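PDB 5XHX: helix-turn-helix transcriptional regulator from Pseudomonas aeruginosa, which probably binds DNA as a LuxR-family transcriptional regulator, this chain being its N-terminal ligand-binding domain without the helix-turn-helix part. Local coordinates for residues A40-S53 with E138-F151. Residues are numbered along the deposited sequence; the frame is centred on the assembly and turned at random.
Sequences APVDNWAALIFSDS and ERTLCLSLGSESRF
Phe-50 and Cys-142 meet obliquely across two antiparallel strands, SG lying 3.6 Å from ring atom CD2, while Leu-48 of the ring's own strand places CG above one face, displaced toward the rim. Tyr-88 meets the same ring edge-to-face. At the other end, Ala-40 CB approaches the Phe-151 ring at its edge, near the plane, 4.1 Å from CE1, and Pro-41 runs alongside Phe-151 but points the other way, its CD against CE1. Between these aromatics, Trp-45, Ala-47 and Ile-49 share a face with Leu-145, Leu-143 and Leu-141, packed partly on helix 28-36; Ile-49 and Leu-141 lie at a slant, CG1 touching CD1 at 3.9 Å. Carboxylates finish both ends through anti lone pairs. Asp-43 OD2 takes the N-H of Glu-148 at 2.7 Å, nearly straight (164°), and a water joins it to Ser-149 OG. Glu-138, its CG anti to the backbone N (chi1 -175°), brings OE1 within 2.6 Å of Asp-52 N. Gly-146 O accepts from Asp-43 N, in its carbonyl plane, and at greater length from Asn-44 N, above that plane: a classic beta bulge where strand 44-50 starts pairing with 140-147, the middle strand of a five-stranded antiparallel sheet, consistent with the alpha-beta-alpha sandwich of LuxR-type ligand-binding domains.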
ATOM      1  N   ALA A  40     -13.431  14.222   6.075  1.00 46.33           N
ATOM      2  CA  ALA A  40     -14.431  14.915   5.276  1.00 42.24           C
ATOM      3  C   ALA A  40     -15.764  14.205   5.440  1.00 38.80           C
ATOM      4  O   ALA A  40     -15.802  13.029   5.817  1.00 45.10           O
ATOM      5  CB  ALA A  40     -14.017  14.957   3.792  1.00 39.74           C
ATOM      6  N   PRO A  41     -16.940  14.920   5.122  1.00 41.54           N
ATOM      7  CA  PRO A  41     -18.274  14.287   5.240  1.00 44.09           C
ATOM      8  C   PRO A  41     -18.621  13.405   4.046  1.00 40.54           C
ATOM      9  O   PRO A  41     -19.495  13.705   3.227  1.00 42.09           O
ATOM     10  CB  PRO A  41     -19.198  15.500   5.355  1.00 42.03           C
ATOM     11  CG  PRO A  41     -18.526  16.534   4.528  1.00 43.76           C
ATOM     12  CD  PRO A  41     -17.049  16.357   4.805  1.00 42.41           C
ATOM     13  N   VAL A  42     -17.942  12.267   3.953  1.00 38.06           N
ATOM     14  CA  VAL A  42     -18.246  11.262   2.939  1.00 38.40           C
ATOM     15  C   VAL A  42     -19.489  10.493   3.387  1.00 41.51           C
ATOM     16  O   VAL A  42     -19.444   9.732   4.353  1.00 40.57           O
ATOM     17  CB  VAL A  42     -17.061  10.318   2.719  1.00 36.84           C
ATOM     18  CG1 VAL A  42     -17.440   9.211   1.731  1.00 35.29           C
ATOM     19  CG2 VAL A  42     -15.817  11.107   2.265  1.00 32.98           C
ATOM     20  N   ASP A  43     -20.600  10.682   2.678  1.00 39.66           N
ATOM     21  CA  ASP A  43     -21.840   9.992   3.009  1.00 40.63           C
ATOM     22  C   ASP A  43     -22.143   8.826   2.083  1.00 43.63           C
ATOM     23  O   ASP A  43     -22.949   7.966   2.442  1.00 40.66           O
ATOM     24  CB  ASP A  43     -23.017  10.966   2.967  1.00 39.84           C
ATOM     25  CG  ASP A  43     -22.887  12.064   3.994  1.00 39.78           C
ATOM     26  OD1 ASP A  43     -22.441  11.759   5.115  1.00 41.65           O
ATOM     27  OD2 ASP A  43     -23.209  13.225   3.671  1.00 40.87           O
ATOM     28  N   ASN A  44     -21.542   8.794   0.900  1.00 41.36           N
ATOM     29  CA  ASN A  44     -21.712   7.684  -0.025  1.00 36.75           C
ATOM     30  C   ASN A  44     -20.433   7.597  -0.849  1.00 34.94           C
ATOM     31  O   ASN A  44     -19.601   8.509  -0.837  1.00 29.24           O
ATOM     32  CB  ASN A  44     -22.962   7.878  -0.903  1.00 41.66           C
ATOM     33  CG  ASN A  44     -23.632   6.550  -1.296  1.00 50.28           C
ATOM     34  OD1 ASN A  44     -22.955   5.539  -1.533  1.00 47.43           O
ATOM     35  ND2 ASN A  44     -24.973   6.553  -1.377  1.00 48.97           N
ATOM     36  N   TRP A  45     -20.268   6.482  -1.552  1.00 34.59           N
ATOM     37  CA  TRP A  45     -19.065   6.301  -2.352  1.00 34.26           C
ATOM     38  C   TRP A  45     -19.322   5.210  -3.371  1.00 32.18           C
ATOM     39  O   TRP A  45     -20.206   4.365  -3.197  1.00 31.98           O
ATOM     40  CB  TRP A  45     -17.851   5.960  -1.480  1.00 27.23           C
ATOM     41  CG  TRP A  45     -18.084   4.798  -0.576  1.00 32.32           C
ATOM     42  CD1 TRP A  45     -18.524   4.834   0.720  1.00 34.57           C
ATOM     43  CD2 TRP A  45     -17.908   3.420  -0.903  1.00 29.52           C
ATOM     44  NE1 TRP A  45     -18.633   3.551   1.214  1.00 32.44           N
ATOM     45  CE2 TRP A  45     -18.268   2.670   0.235  1.00 30.31           C
ATOM     46  CE3 TRP A  45     -17.495   2.745  -2.054  1.00 33.64           C
ATOM     47  CZ2 TRP A  45     -18.208   1.284   0.260  1.00 33.21           C
ATOM     48  CZ3 TRP A  45     -17.452   1.368  -2.033  1.00 31.07           C
ATOM     49  CH2 TRP A  45     -17.802   0.653  -0.882  1.00 35.79           C
ATOM     50  N   ALA A  46     -18.535   5.247  -4.446  1.00 28.19           N
ATOM     51  CA  ALA A  46     -18.552   4.199  -5.450  1.00 27.41           C
ATOM     52  C   ALA A  46     -17.168   4.124  -6.080  1.00 27.55           C
ATOM     53  O   ALA A  46     -16.492   5.143  -6.229  1.00 25.53           O
ATOM     54  CB  ALA A  46     -19.625   4.464  -6.513  1.00 28.60           C
ATOM     55  N   ALA A  47     -16.737   2.913  -6.420  1.00 26.28           N
ATOM     56  CA  ALA A  47     -15.542   2.715  -7.228  1.00 29.48           C
ATOM     57  C   ALA A  47     -15.944   2.079  -8.553  1.00 25.90           C
ATOM     58  O   ALA A  47     -16.683   1.089  -8.571  1.00 29.75           O
ATOM     59  CB  ALA A  47     -14.512   1.840  -6.501  1.00 26.93           C
ATOM     60  N   LEU A  48     -15.453   2.637  -9.657  1.00 22.90           N
ATOM     61  CA  LEU A  48     -15.897   2.194 -10.973  1.00 25.87           C
ATOM     62  C   LEU A  48     -14.831   2.517 -12.012  1.00 26.07           C
ATOM     63  O   LEU A  48     -13.963   3.367 -11.799  1.00 28.26           O
ATOM     64  CB  LEU A  48     -17.253   2.834 -11.356  1.00 25.65           C
ATOM     65  CG  LEU A  48     -17.439   4.347 -11.579  1.00 27.04           C
ATOM     66  CD1 LEU A  48     -18.891   4.660 -12.055  1.00 24.58           C
ATOM     67  CD2 LEU A  48     -17.131   5.179 -10.308  1.00 27.05           C
ATOM     68  N   ILE A  49     -14.924   1.841 -13.154  1.00 25.66           N
ATOM     69  CA  ILE A  49     -14.039   2.095 -14.282  1.00 24.29           C
ATOM     70  C   ILE A  49     -14.879   2.605 -15.444  1.00 30.60           C
ATOM     71  O   ILE A  49     -15.791   1.910 -15.912  1.00 27.28           O
ATOM     72  CB  ILE A  49     -13.240   0.843 -14.672  1.00 28.33           C
ATOM     73  CG1 ILE A  49     -12.382   0.379 -13.477  1.00 28.98           C
ATOM     74  CG2 ILE A  49     -12.392   1.120 -15.905  1.00 25.64           C
ATOM     75  CD1 ILE A  49     -11.691  -0.997 -13.702  1.00 29.84           C
ATOM     76  N   PHE A  50     -14.597   3.834 -15.874  1.00 27.97           N
ATOM     77  CA  PHE A  50     -15.169   4.395 -17.086  1.00 28.45           C
ATOM     78  C   PHE A  50     -14.318   3.987 -18.289  1.00 32.77           C
ATOM     79  O   PHE A  50     -13.109   3.745 -18.173  1.00 28.30           O
ATOM     80  CB  PHE A  50     -15.225   5.924 -17.005  1.00 26.00           C
ATOM     81  CG  PHE A  50     -16.205   6.467 -15.998  1.00 28.39           C
ATOM     82  CD1 PHE A  50     -17.504   5.993 -15.931  1.00 25.83           C
ATOM     83  CD2 PHE A  50     -15.823   7.488 -15.130  1.00 28.18           C
ATOM     84  CE1 PHE A  50     -18.417   6.532 -15.015  1.00 26.02           C
ATOM     85  CE2 PHE A  50     -16.720   8.028 -14.207  1.00 27.21           C
ATOM     86  CZ  PHE A  50     -18.021   7.566 -14.150  1.00 26.12           C
ATOM     87  N   SER A  51     -14.955   3.934 -19.453  1.00 27.66           N
ATOM     88  CA  SER A  51     -14.280   3.569 -20.691  1.00 30.91           C
ATOM     89  C   SER A  51     -15.156   4.017 -21.853  1.00 34.80           C
ATOM     90  O   SER A  51     -16.103   4.791 -21.675  1.00 30.84           O
ATOM     91  CB  SER A  51     -14.005   2.064 -20.744  1.00 31.83           C
ATOM     92  OG  SER A  51     -15.205   1.343 -20.997  1.00 31.61           O
ATOM     93  N   ASP A  52     -14.846   3.519 -23.050  1.00 31.48           N
ATOM     94  CA  ASP A  52     -15.705   3.768 -24.202  1.00 37.25           C
ATOM     95  C   ASP A  52     -16.894   2.813 -24.263  1.00 31.98           C
ATOM     96  O   ASP A  52     -17.712   2.937 -25.176  1.00 35.86           O
ATOM     97  CB  ASP A  52     -14.900   3.693 -25.503  1.00 38.46           C
ATOM     98  CG  ASP A  52     -13.939   4.858 -25.668  1.00 41.67           C
ATOM     99  OD1 ASP A  52     -14.104   5.900 -24.986  1.00 48.42           O
ATOM    100  OD2 ASP A  52     -13.007   4.734 -26.485  1.00 53.14           O
ATOM    101  N   SER A  53     -17.014   1.874 -23.322  1.00 29.77           N
ATOM    102  CA  SER A  53     -18.249   1.106 -23.185  1.00 35.22           C
ATOM    103  C   SER A  53     -18.918   1.363 -21.833  1.00 31.31           C
ATOM    104  O   SER A  53     -18.648   2.383 -21.190  1.00 32.13           O
ATOM    105  CB  SER A  53     -17.977  -0.389 -23.399  1.00 34.81           C
ATOM    106  OG  SER A  53     -16.984  -0.879 -22.510  1.00 43.50           O
ATOM    107  N   GLU A 138      -7.782   4.026 -22.739  1.00 40.61           N
ATOM    108  CA  GLU A 138      -9.239   4.111 -22.774  1.00 47.09           C
ATOM    109  C   GLU A 138      -9.911   4.081 -21.408  1.00 36.54           C
ATOM    110  O   GLU A 138     -10.988   4.661 -21.260  1.00 39.07           O
ATOM    111  CB  GLU A 138      -9.829   2.972 -23.623  1.00 48.56           C
ATOM    112  CG  GLU A 138     -11.355   3.078 -23.815  1.00 45.39           C
ATOM    113  CD  GLU A 138     -12.004   1.734 -24.082  1.00 46.95           C
ATOM    114  OE1 GLU A 138     -13.236   1.601 -23.872  1.00 46.36           O
ATOM    115  OE2 GLU A 138     -11.278   0.801 -24.494  1.00 55.45           O
ATOM    116  N   ARG A 139      -9.330   3.421 -20.417  1.00 27.15           N
ATOM    117  CA  ARG A 139     -10.027   3.175 -19.167  1.00 28.75           C
ATOM    118  C   ARG A 139      -9.558   4.146 -18.088  1.00 31.81           C
ATOM    119  O   ARG A 139      -8.401   4.579 -18.079  1.00 31.88           O
ATOM    120  CB  ARG A 139      -9.828   1.727 -18.729  1.00 31.40           C
ATOM    121  CG  ARG A 139     -10.473   0.722 -19.695  1.00 33.48           C
ATOM    122  CD  ARG A 139     -10.253  -0.694 -19.207  1.00 32.45           C
ATOM    123  NE  ARG A 139      -8.828  -0.926 -19.048  1.00 38.57           N
ATOM    124  CZ  ARG A 139      -8.288  -1.654 -18.076  1.00 38.50           C
ATOM    125  NH1 ARG A 139      -9.059  -2.228 -17.157  1.00 36.96           N
ATOM    126  NH2 ARG A 139      -6.970  -1.787 -18.019  1.00 39.47           N
ATOM    127  N   THR A 140     -10.485   4.515 -17.201  1.00 26.11           N
ATOM    128  CA  THR A 140     -10.205   5.419 -16.087  1.00 26.64           C
ATOM    129  C   THR A 140     -10.808   4.822 -14.826  1.00 30.80           C
ATOM    130  O   THR A 140     -12.033   4.659 -14.739  1.00 26.71           O
ATOM    131  CB  THR A 140     -10.779   6.819 -16.322  1.00 27.49           C
ATOM    132  OG1 THR A 140     -10.396   7.295 -17.615  1.00 29.93           O
ATOM    133  CG2 THR A 140     -10.255   7.803 -15.257  1.00 26.50           C
ATOM    134  N   LEU A 141      -9.958   4.495 -13.856  1.00 25.52           N
ATOM    135  CA  LEU A 141     -10.432   4.037 -12.554  1.00 25.89           C
ATOM    136  C   LEU A 141     -10.812   5.238 -11.694  1.00 26.20           C
ATOM    137  O   LEU A 141     -10.027   6.178 -11.538  1.00 24.82           O
ATOM    138  CB  LEU A 141      -9.361   3.193 -11.859  1.00 29.24           C
ATOM    139  CG  LEU A 141      -9.582   2.803 -10.396  1.00 29.24           C
ATOM    140  CD1 LEU A 141     -10.810   1.895 -10.253  1.00 24.24           C
ATOM    141  CD2 LEU A 141      -8.357   2.077  -9.845  1.00 25.91           C
ATOM    142  N   CYS A 142     -12.014   5.210 -11.123  1.00 25.20           N
ATOM    143  CA  CYS A 142     -12.520   6.378 -10.411  1.00 25.00           C
ATOM    144  C   CYS A 142     -13.045   5.981  -9.047  1.00 24.70           C
ATOM    145  O   CYS A 142     -13.725   4.958  -8.900  1.00 26.27           O
ATOM    146  CB  CYS A 142     -13.631   7.069 -11.192  1.00 27.65           C
ATOM    147  SG  CYS A 142     -13.103   7.654 -12.801  1.00 27.37           S
ATOM    148  N   LEU A 143     -12.730   6.798  -8.055  1.00 20.04           N
ATOM    149  CA  LEU A 143     -13.292   6.664  -6.726  1.00 24.28           C
ATOM    150  C   LEU A 143     -14.128   7.909  -6.501  1.00 26.73           C
ATOM    151  O   LEU A 143     -13.587   9.012  -6.377  1.00 23.25           O
ATOM    152  CB  LEU A 143     -12.211   6.517  -5.647  1.00 27.71           C
ATOM    153  CG  LEU A 143     -12.788   6.631  -4.228  1.00 29.31           C
ATOM    154  CD1 LEU A 143     -13.802   5.497  -3.947  1.00 26.02           C
ATOM    155  CD2 LEU A 143     -11.660   6.644  -3.205  1.00 29.48           C
ATOM    156  N   SER A 144     -15.443   7.730  -6.476  1.00 25.50           N
ATOM    157  CA  SER A 144     -16.367   8.825  -6.234  1.00 26.71           C
ATOM    158  C   SER A 144     -16.685   8.875  -4.751  1.00 27.23           C
ATOM    159  O   SER A 144     -16.948   7.840  -4.139  1.00 28.64           O
ATOM    160  CB  SER A 144     -17.660   8.627  -7.040  1.00 31.80           C
ATOM    161  OG  SER A 144     -18.746   9.236  -6.353  1.00 39.82           O
ATOM    162  N   LEU A 145     -16.638  10.071  -4.174  1.00 26.47           N
ATOM    163  CA  LEU A 145     -17.018  10.288  -2.784  1.00 30.38           C
ATOM    164  C   LEU A 145     -18.125  11.328  -2.791  1.00 28.71           C
ATOM    165  O   LEU A 145     -17.912  12.456  -3.255  1.00 28.61           O
ATOM    166  CB  LEU A 145     -15.833  10.773  -1.940  1.00 29.96           C
ATOM    167  CG  LEU A 145     -14.532   9.970  -2.001  1.00 30.34           C
ATOM    168  CD1 LEU A 145     -13.426  10.731  -1.253  1.00 31.27           C
ATOM    169  CD2 LEU A 145     -14.709   8.586  -1.422  1.00 25.32           C
ATOM    170  N   GLY A 146     -19.301  10.950  -2.307  1.00 31.55           N
ATOM    171  CA  GLY A 146     -20.428  11.869  -2.303  1.00 31.44           C
ATOM    172  C   GLY A 146     -20.743  12.381  -0.913  1.00 33.03           C
ATOM    173  O   GLY A 146     -20.392  11.733   0.077  1.00 33.22           O
ATOM    174  N   SER A 147     -21.388  13.546  -0.821  1.00 33.53           N
ATOM    175  CA  SER A 147     -21.808  14.109   0.455  1.00 34.39           C
ATOM    176  C   SER A 147     -23.224  14.651   0.328  1.00 40.29           C
ATOM    177  O   SER A 147     -23.596  15.197  -0.715  1.00 35.87           O
ATOM    178  CB  SER A 147     -20.882  15.239   0.913  1.00 35.22           C
ATOM    179  OG  SER A 147     -21.192  15.679   2.232  1.00 38.99           O
ATOM    180  N   GLU A 148     -24.003  14.507   1.404  1.00 41.37           N
ATOM    181  CA  GLU A 148     -25.260  15.238   1.525  1.00 43.66           C
ATOM    182  C   GLU A 148     -25.046  16.707   1.884  1.00 40.54           C
ATOM    183  O   GLU A 148     -25.958  17.515   1.690  1.00 43.36           O
ATOM    184  CB  GLU A 148     -26.171  14.541   2.547  1.00 42.37           C
ATOM    185  CG  GLU A 148     -26.655  13.165   2.049  1.00 41.09           C
ATOM    186  CD  GLU A 148     -27.243  12.270   3.137  1.00 51.22           C
ATOM    187  OE1 GLU A 148     -27.578  12.773   4.232  1.00 56.03           O
ATOM    188  OE2 GLU A 148     -27.364  11.049   2.892  1.00 49.80           O
ATOM    189  N   SER A 149     -23.858  17.085   2.358  1.00 39.38           N
ATOM    190  CA  SER A 149     -23.491  18.491   2.469  1.00 45.65           C
ATOM    191  C   SER A 149     -22.453  18.834   1.391  1.00 40.69           C
ATOM    192  O   SER A 149     -22.311  18.109   0.398  1.00 44.52           O
ATOM    193  CB  SER A 149     -23.013  18.791   3.898  1.00 43.43           C
ATOM    194  OG  SER A 149     -22.294  17.704   4.447  1.00 43.32           O
ATOM    195  N   ARG A 150     -21.748  19.945   1.569  1.00 41.44           N
ATOM    196  CA  ARG A 150     -20.774  20.402   0.586  1.00 41.11           C
ATOM    197  C   ARG A 150     -19.358  20.105   1.060  1.00 42.64           C
ATOM    198  O   ARG A 150     -19.060  20.177   2.255  1.00 40.91           O
ATOM    199  CB  ARG A 150     -20.931  21.899   0.313  1.00 40.18           C
ATOM    200  CG  ARG A 150     -22.210  22.242  -0.439  1.00 47.52           C
ATOM    201  CD  ARG A 150     -22.600  23.709  -0.316  1.00 52.28           C
ATOM    202  NE  ARG A 150     -22.916  24.095   1.063  1.00 69.64           N
ATOM    203  CZ  ARG A 150     -23.910  23.588   1.797  1.00 66.45           C
ATOM    204  NH1 ARG A 150     -24.735  22.672   1.294  1.00 66.84           N
ATOM    205  NH2 ARG A 150     -24.085  24.012   3.044  1.00 71.54           N
ATOM    206  N   PHE A 151     -18.496  19.745   0.115  1.00 35.09           N
ATOM    207  CA  PHE A 151     -17.066  19.681   0.378  1.00 33.46           C
ATOM    208  C   PHE A 151     -16.507  21.083   0.228  1.00 34.29           C
ATOM    209  O   PHE A 151     -16.617  21.677  -0.849  1.00 36.55           O
ATOM    210  CB  PHE A 151     -16.368  18.725  -0.594  1.00 31.34           C
ATOM    211  CG  PHE A 151     -16.779  17.288  -0.443  1.00 29.02           C
ATOM    212  CD1 PHE A 151     -16.420  16.560   0.683  1.00 30.51           C
ATOM    213  CD2 PHE A 151     -17.497  16.655  -1.438  1.00 29.56           C
ATOM    214  CE1 PHE A 151     -16.782  15.238   0.812  1.00 31.16           C
ATOM    215  CE2 PHE A 151     -17.860  15.325  -1.319  1.00 27.87           C
ATOM    216  CZ  PHE A 151     -17.498  14.615  -0.199  1.00 31.46           C
TER
HETATM  217  O   HOH W   1     -23.017  15.313   5.263  1.00 42.34           O